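Local coordinates for protein salmonella typhimurium DB7155 bacteriophage DET7 tailspike (Bacteriophage, PDB 2V5I) that binds and hydrolyses the O-antigen polysaccharide of Salmonella as the receptor-binding tailspike of phage Det7, at the interface of chains A and B. Sequence-based numbering; all coordinates share one arbitrary frame. Chains: chain A/B, Salmonella typhimurium DB7155 bacteriophage DET7 tailspike.

Contact 1: the interface of chains A and B. Residues chain A 445-447; chain B 428, 457-459, 468.
A:Arg445 and B:Asp468 form a salt bridge between two subunits of the tailspike trimer. The guanidinium NE of A:Arg445 gives a hydrogen bond to carboxylate OD1 of B:Asp468, 2.8 Å away. It uses the syn lone pair of OD1, and OD1 lies close to the guanidinium plane. NH2 reaches the other oxygen, OD2, only weakly. The two flat groups are turned 34° apart. The same OD1 also accepts NE and NH2 of B:Arg459, which meets it side-on within its own chain. B:Arg459 NE comes on the anti side, tilted from the carboxylate plane, its NH2 from above it. One oxygen is held by three N-H groups, and the acid probably offsets the charge of both arginines.

Backbone bonds join strand 443-448 of chain A to strand 453-460 of chain B as parallel neighbours. A:Val446 N bonds to B:Ala457 O, and B:Arg459 N bonds to A:Val446 O, both at 2.9 Å.

Apolar contacts flank the strands. CG of B:Pro428 lies over one face of the A:Arg445 guanidinium, near its rim. The bend at chi3 (-69°) turns that group off the line of its chain. A:Val446 CG2 packs alongside B:Leu458 CD2 at 3.5 Å. The site continues a sheet from one chain into the next and ties the intertwined subunits together.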
loop_
_atom_site.group_PDB
_atom_site.type_symbol
_atom_site.label_atom_id
_atom_site.label_comp_id
_atom_site.label_asym_id
_atom_site.label_seq_id
_atom_site.Cartn_x
_atom_site.Cartn_y
_atom_site.Cartn_z
ATOM N N ARG A 445 23.884 -4.356 12.783
ATOM C CA ARG A 445 24.065 -5.204 13.968
ATOM C C ARG A 445 23.183 -6.414 13.768
ATOM O O ARG A 445 22.017 -6.245 13.390
ATOM C CB ARG A 445 23.616 -4.478 15.223
ATOM C CG ARG A 445 23.672 -5.330 16.510
ATOM C CD ARG A 445 23.065 -4.609 17.707
ATOM N NE ARG A 445 23.887 -3.478 18.112
ATOM C CZ ARG A 445 23.623 -2.194 17.889
ATOM N NH1 ARG A 445 22.574 -1.778 17.185
ATOM N NH2 ARG A 445 24.493 -1.301 18.322
ATOM N N VAL A 446 23.725 -7.596 14.061
ATOM C CA VAL A 446 22.981 -8.850 14.090
ATOM C C VAL A 446 22.737 -9.224 15.544
ATOM O O VAL A 446 23.667 -9.197 16.346
ATOM C CB VAL A 446 23.633 -10.046 13.250
ATOM C CG1 VAL A 446 23.575 -9.695 11.729
ATOM C CG2 VAL A 446 25.018 -10.381 13.684
ATOM N N ILE A 447 21.475 -9.513 15.871
ATOM C CA ILE A 447 21.087 -9.842 17.253
ATOM C C ILE A 447 20.511 -11.246 17.258
ATOM O O ILE A 447 19.547 -11.504 16.582
ATOM C CB ILE A 447 20.041 -8.866 17.812
ATOM C CG1 ILE A 447 20.442 -7.410 17.589
ATOM C CG2 ILE A 447 19.894 -9.128 19.330
ATOM C CD1 ILE A 447 19.365 -6.355 17.806
ATOM N N PRO B 428 18.123 -1.640 20.293
ATOM C CA PRO B 428 18.287 -3.069 20.246
ATOM C C PRO B 428 17.970 -3.781 21.568
ATOM O O PRO B 428 17.654 -4.978 21.551
ATOM C CB PRO B 428 19.754 -3.244 19.791
ATOM C CG PRO B 428 20.422 -1.927 20.044
ATOM C CD PRO B 428 19.362 -0.902 19.995
ATOM N N ALA B 457 28.146 -5.082 13.973
ATOM C CA ALA B 457 28.181 -5.546 15.378
ATOM C C ALA B 457 27.357 -6.823 15.537
ATOM O O ALA B 457 26.463 -7.104 14.754
ATOM C CB ALA B 457 27.640 -4.468 16.254
ATOM N N LEU B 458 27.685 -7.573 16.595
ATOM C CA LEU B 458 26.966 -8.773 16.960
ATOM C C LEU B 458 26.506 -8.592 18.413
ATOM O O LEU B 458 27.202 -8.021 19.239
ATOM C CB LEU B 458 27.853 -10.010 16.871
ATOM C CG LEU B 458 28.392 -10.233 15.470
ATOM C CD1 LEU B 458 29.852 -10.094 15.580
ATOM C CD2 LEU B 458 28.075 -11.626 14.976
ATOM N N ARG B 459 25.303 -9.048 18.695
ATOM C CA ARG B 459 24.749 -8.994 20.046
ATOM C C ARG B 459 23.963 -10.277 20.341
ATOM O O ARG B 459 23.192 -10.766 19.538
ATOM C CB ARG B 459 23.853 -7.770 20.232
ATOM C CG ARG B 459 23.454 -7.554 21.662
ATOM C CD ARG B 459 22.660 -6.252 21.926
ATOM N NE ARG B 459 23.484 -5.093 21.660
ATOM C CZ ARG B 459 23.146 -3.854 22.028
ATOM N NH1 ARG B 459 22.033 -3.640 22.670
ATOM N NH2 ARG B 459 23.933 -2.833 21.721
ATOM N N ASP B 468 26.956 -5.028 22.970
ATOM C CA ASP B 468 27.368 -5.845 21.833
ATOM C C ASP B 468 28.383 -6.893 22.330
ATOM O O ASP B 468 29.292 -6.598 23.130
ATOM C CB ASP B 468 27.947 -4.986 20.749
ATOM C CG ASP B 468 26.877 -4.129 20.028
ATOM O OD1 ASP B 468 25.686 -4.545 20.032
ATOM O OD2 ASP B 468 27.266 -3.096 19.438
#

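Contact 2: the interface of chains A and B. Residues chain A 509; chain B 521-522, 524-525.
The ring of A:Tyr509 lies against a short stretch of chain B formed by B:Leu521, B:Pro522, B:Glu524 and B:Gly525.

Apolar contacts make up most of the patch. Methyl CD2 of B:Leu521 meets the root of the tyrosine, 3.7 Å from its CB. Further out, CG of B:Pro522 sits 3.8 Å from ring atom CE1 and also touches the phenol end. On the same face, toward the CE2 rim, CA of B:Gly525 comes to 3.8 Å from CE2. With no side chain on this glycine, the ring rests against the main chain. CB of B:Glu524 packs near the phenol oxygen OH. The tyrosine CG stands anti to the carbonyl carbon (chi1 -61°), which helps turn one face of the ring toward B:Leu521, B:Pro522 and B:Gly525.

A polar link may run through water. Water 1 lies at the ring edge, in its plane, beside the phenol OH, though its modelled distance there is unreliably short. The water is 3.0 Å from carboxylate OE2 of B:Glu524. A bend at chi2 (88°) folds the acid toward the water, its carboxylate nearly perpendicular to the ring.

In the fold, A:Tyr509 follows the 3-10 helix 506-508. Its partners occupy the loop at 521-522 and the 3-10 helix 523-525, near the C-terminal end of the spike.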
loop_
_atom_site.group_PDB
_atom_site.type_symbol
_atom_site.label_atom_id
_atom_site.label_comp_id
_atom_site.label_asym_id
_atom_site.label_seq_id
_atom_site.Cartn_x
_atom_site.Cartn_y
_atom_site.Cartn_z
ATOM N N TYR A 509 40.001 -16.099 27.972
ATOM C CA TYR A 509 41.454 -16.085 28.130
ATOM C C TYR A 509 42.135 -14.914 27.399
ATOM O O TYR A 509 43.355 -14.723 27.539
ATOM C CB TYR A 509 42.049 -17.447 27.672
ATOM C CG TYR A 509 41.544 -18.632 28.478
ATOM C CD1 TYR A 509 41.798 -18.696 29.849
ATOM C CD2 TYR A 509 40.920 -19.712 27.878
ATOM C CE1 TYR A 509 41.347 -19.774 30.576
ATOM C CE2 TYR A 509 40.459 -20.765 28.587
ATOM C CZ TYR A 509 40.708 -20.821 29.932
ATOM O OH TYR A 509 40.236 -21.915 30.636
ATOM N N LEU B 521 48.618 -20.058 30.101
ATOM C CA LEU B 521 47.335 -20.640 29.759
ATOM C C LEU B 521 47.200 -22.031 30.316
ATOM O O LEU B 521 48.099 -22.850 30.122
ATOM C CB LEU B 521 47.129 -20.729 28.254
ATOM C CG LEU B 521 46.720 -19.501 27.535
ATOM C CD1 LEU B 521 46.740 -19.789 26.029
ATOM C CD2 LEU B 521 45.373 -19.037 27.994
ATOM N N PRO B 522 46.029 -22.354 30.891
ATOM C CA PRO B 522 45.738 -23.734 31.190
ATOM C C PRO B 522 45.501 -24.558 29.901
ATOM O O PRO B 522 45.231 -23.985 28.826
ATOM C CB PRO B 522 44.483 -23.616 32.077
ATOM C CG PRO B 522 43.776 -22.497 31.538
ATOM C CD PRO B 522 44.882 -21.481 31.214
ATOM N N GLU B 524 42.966 -26.084 28.833
ATOM C CA GLU B 524 41.655 -25.764 28.247
ATOM C C GLU B 524 41.729 -24.522 27.321
ATOM O O GLU B 524 40.768 -24.225 26.617
ATOM C CB GLU B 524 40.596 -25.394 29.320
ATOM C CG GLU B 524 40.374 -26.286 30.473
ATOM C CD GLU B 524 41.310 -25.947 31.643
ATOM O OE1 GLU B 524 42.442 -26.365 31.514
ATOM O OE2 GLU B 524 40.929 -25.293 32.665
ATOM N N GLY B 525 42.816 -23.747 27.378
ATOM C CA GLY B 525 43.014 -22.652 26.456
ATOM C C GLY B 525 43.173 -22.962 24.984
ATOM O O GLY B 525 43.267 -22.037 24.180
HETATM O O HOH W 1 40.328 -22.339 33.033
#

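Contact 3: the interface of chains A and B. Residues chain A 193, 221, 223; chain B 216, 240-242, 276.
A:Arg221 reaches across to chain B with CG anti to its carbonyl carbon and a bend at chi3 (56°). B:Asn242 turns its CG anti to the backbone N (chi1 -167°), which lays its amide over one face of that guanidinium. The two planes are stacked, 13° apart, with CG of B:Asn242 offset toward the rim.

A direct hydrogen bond between the chains runs from NH2 of A:Arg221 to the backbone O of B:Ser240, 2.9 Å away. The donor sits above the carbonyl plane. Within chain A, NE and NH2 both point to ring nitrogen NE2 of A:His223. This side-on grip probably limits rotation of the guanidinium. NH1 bonds to water 3, which also contacts the backbone O atoms of B:Ser240 and B:His241. NH1 also bonds to water 2, which connects to NE2 of B:Gln276.

Second-shell bonds position the chain B partners. The amide NE2 of B:Gln276 bonds to B:His241 O. The patch pairs strand 220-224 of one beta-helix with loop 240-242 of its neighbour, and probably helps hold the neighbouring beta-helices of the trimer together. The phenol OH of B:Tyr216 gives a hydrogen bond to the amide oxygen OD1 of B:Asn242 at 2.7 Å, in the carbonyl plane and on a lone pair.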
loop_
_atom_site.group_PDB
_atom_site.type_symbol
_atom_site.label_atom_id
_atom_site.label_comp_id
_atom_site.label_asym_id
_atom_site.label_seq_id
_atom_site.Cartn_x
_atom_site.Cartn_y
_atom_site.Cartn_z
ATOM N N SER A 193 -22.496 -8.045 -6.250
ATOM C CA SER A 193 -22.259 -9.498 -6.111
ATOM C C SER A 193 -23.014 -10.273 -7.179
ATOM O O SER A 193 -23.818 -11.185 -6.913
ATOM C CB SER A 193 -22.599 -10.001 -4.696
ATOM O OG SER A 193 -21.688 -9.393 -3.786
ATOM N N ARG A 221 -18.464 -6.085 -6.661
ATOM C CA ARG A 221 -18.030 -7.467 -6.633
ATOM C C ARG A 221 -18.804 -8.321 -7.616
ATOM O O ARG A 221 -19.964 -8.051 -7.944
ATOM C CB ARG A 221 -18.403 -8.089 -5.270
ATOM C CG ARG A 221 -18.156 -7.359 -4.040
ATOM C CD ARG A 221 -18.978 -7.939 -2.842
ATOM N NE ARG A 221 -18.704 -9.358 -2.665
ATOM C CZ ARG A 221 -17.671 -9.876 -1.994
ATOM N NH1 ARG A 221 -16.727 -9.088 -1.469
ATOM N NH2 ARG A 221 -17.499 -11.202 -1.950
ATOM N N HIS A 223 -19.234 -12.779 -8.449
ATOM C CA HIS A 223 -19.123 -14.136 -7.865
ATOM C C HIS A 223 -19.343 -15.235 -8.930
ATOM O O HIS A 223 -20.188 -15.084 -9.846
ATOM C CB HIS A 223 -20.198 -14.373 -6.806
ATOM C CG HIS A 223 -20.047 -13.598 -5.533
ATOM N ND1 HIS A 223 -20.836 -13.860 -4.440
ATOM C CD2 HIS A 223 -19.193 -12.598 -5.159
ATOM C CE1 HIS A 223 -20.490 -13.056 -3.439
ATOM N NE2 HIS A 223 -19.481 -12.295 -3.839
ATOM N N TYR B 216 -22.346 -3.440 4.554
ATOM C CA TYR B 216 -21.138 -2.642 4.422
ATOM C C TYR B 216 -21.328 -1.195 4.752
ATOM O O TYR B 216 -22.431 -0.647 4.593
ATOM C CB TYR B 216 -20.677 -2.583 2.955
ATOM C CG TYR B 216 -20.143 -3.815 2.310
ATOM C CD1 TYR B 216 -21.008 -4.714 1.732
ATOM C CD2 TYR B 216 -18.797 -4.060 2.301
ATOM C CE1 TYR B 216 -20.509 -5.894 1.074
ATOM C CE2 TYR B 216 -18.279 -5.251 1.664
ATOM C CZ TYR B 216 -19.179 -6.123 1.071
ATOM O OH TYR B 216 -18.656 -7.262 0.430
ATOM N N SER B 240 -16.703 -15.802 1.081
ATOM C CA SER B 240 -16.536 -14.686 0.112
ATOM C C SER B 240 -16.090 -13.358 0.752
ATOM O O SER B 240 -15.793 -12.391 0.050
ATOM C CB SER B 240 -17.832 -14.452 -0.663
ATOM O OG SER B 240 -18.826 -13.949 0.220
ATOM N N HIS B 241 -16.056 -13.299 2.079
ATOM C CA HIS B 241 -15.784 -12.038 2.821
ATOM C C HIS B 241 -16.701 -10.899 2.378
ATOM O O HIS B 241 -16.250 -9.775 2.140
ATOM C CB HIS B 241 -14.287 -11.687 2.751
ATOM C CG HIS B 241 -13.450 -12.628 3.551
ATOM N ND1 HIS B 241 -13.257 -13.945 3.161
ATOM C CD2 HIS B 241 -12.822 -12.479 4.734
ATOM C CE1 HIS B 241 -12.549 -14.567 4.093
ATOM N NE2 HIS B 241 -12.246 -13.693 5.040
ATOM N N ASN B 242 -17.993 -11.206 2.297
ATOM C CA ASN B 242 -18.986 -10.260 1.791
ATOM C C ASN B 242 -19.595 -9.445 2.922
ATOM O O ASN B 242 -20.623 -9.765 3.444
ATOM C CB ASN B 242 -20.078 -11.010 1.028
ATOM C CG ASN B 242 -20.975 -10.119 0.196
ATOM O OD1 ASN B 242 -20.761 -8.913 0.008
ATOM N ND2 ASN B 242 -21.994 -10.747 -0.332
ATOM N N GLN B 276 -14.444 -7.627 5.798
ATOM C CA GLN B 276 -13.349 -6.767 5.316
ATOM C C GLN B 276 -13.134 -5.528 6.131
ATOM O O GLN B 276 -14.104 -4.885 6.566
ATOM C CB GLN B 276 -13.706 -6.314 3.892
ATOM C CG GLN B 276 -13.813 -7.444 2.888
ATOM C CD GLN B 276 -14.130 -6.888 1.538
ATOM O OE1 GLN B 276 -13.293 -6.145 1.003
ATOM N NE2 GLN B 276 -15.322 -7.175 0.995
HETATM O O HOH W 2 -16.216 -6.128 -1.749
HETATM O O HOH W 3 -14.267 -9.905 -0.351
#

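The three contacts lie along the length of the same A-B interface and share no residues. Between the centres of their C-alpha atoms, contact 1 is about 27 Å from contact 2 and 46 Å from contact 3, and contacts 2 and 3 are about 70 Å apart. The distances nearly add up, so the order along the spike is contact 3, contact 1, contact 2. Contact 3 joins neighbouring beta-helices, whereas contacts 1 and 2 lie toward the C-terminal end, probably in the intertwined part. The assembly holds three copies, so the same contacts recur between subunits and probably stabilise the trimer along its axis.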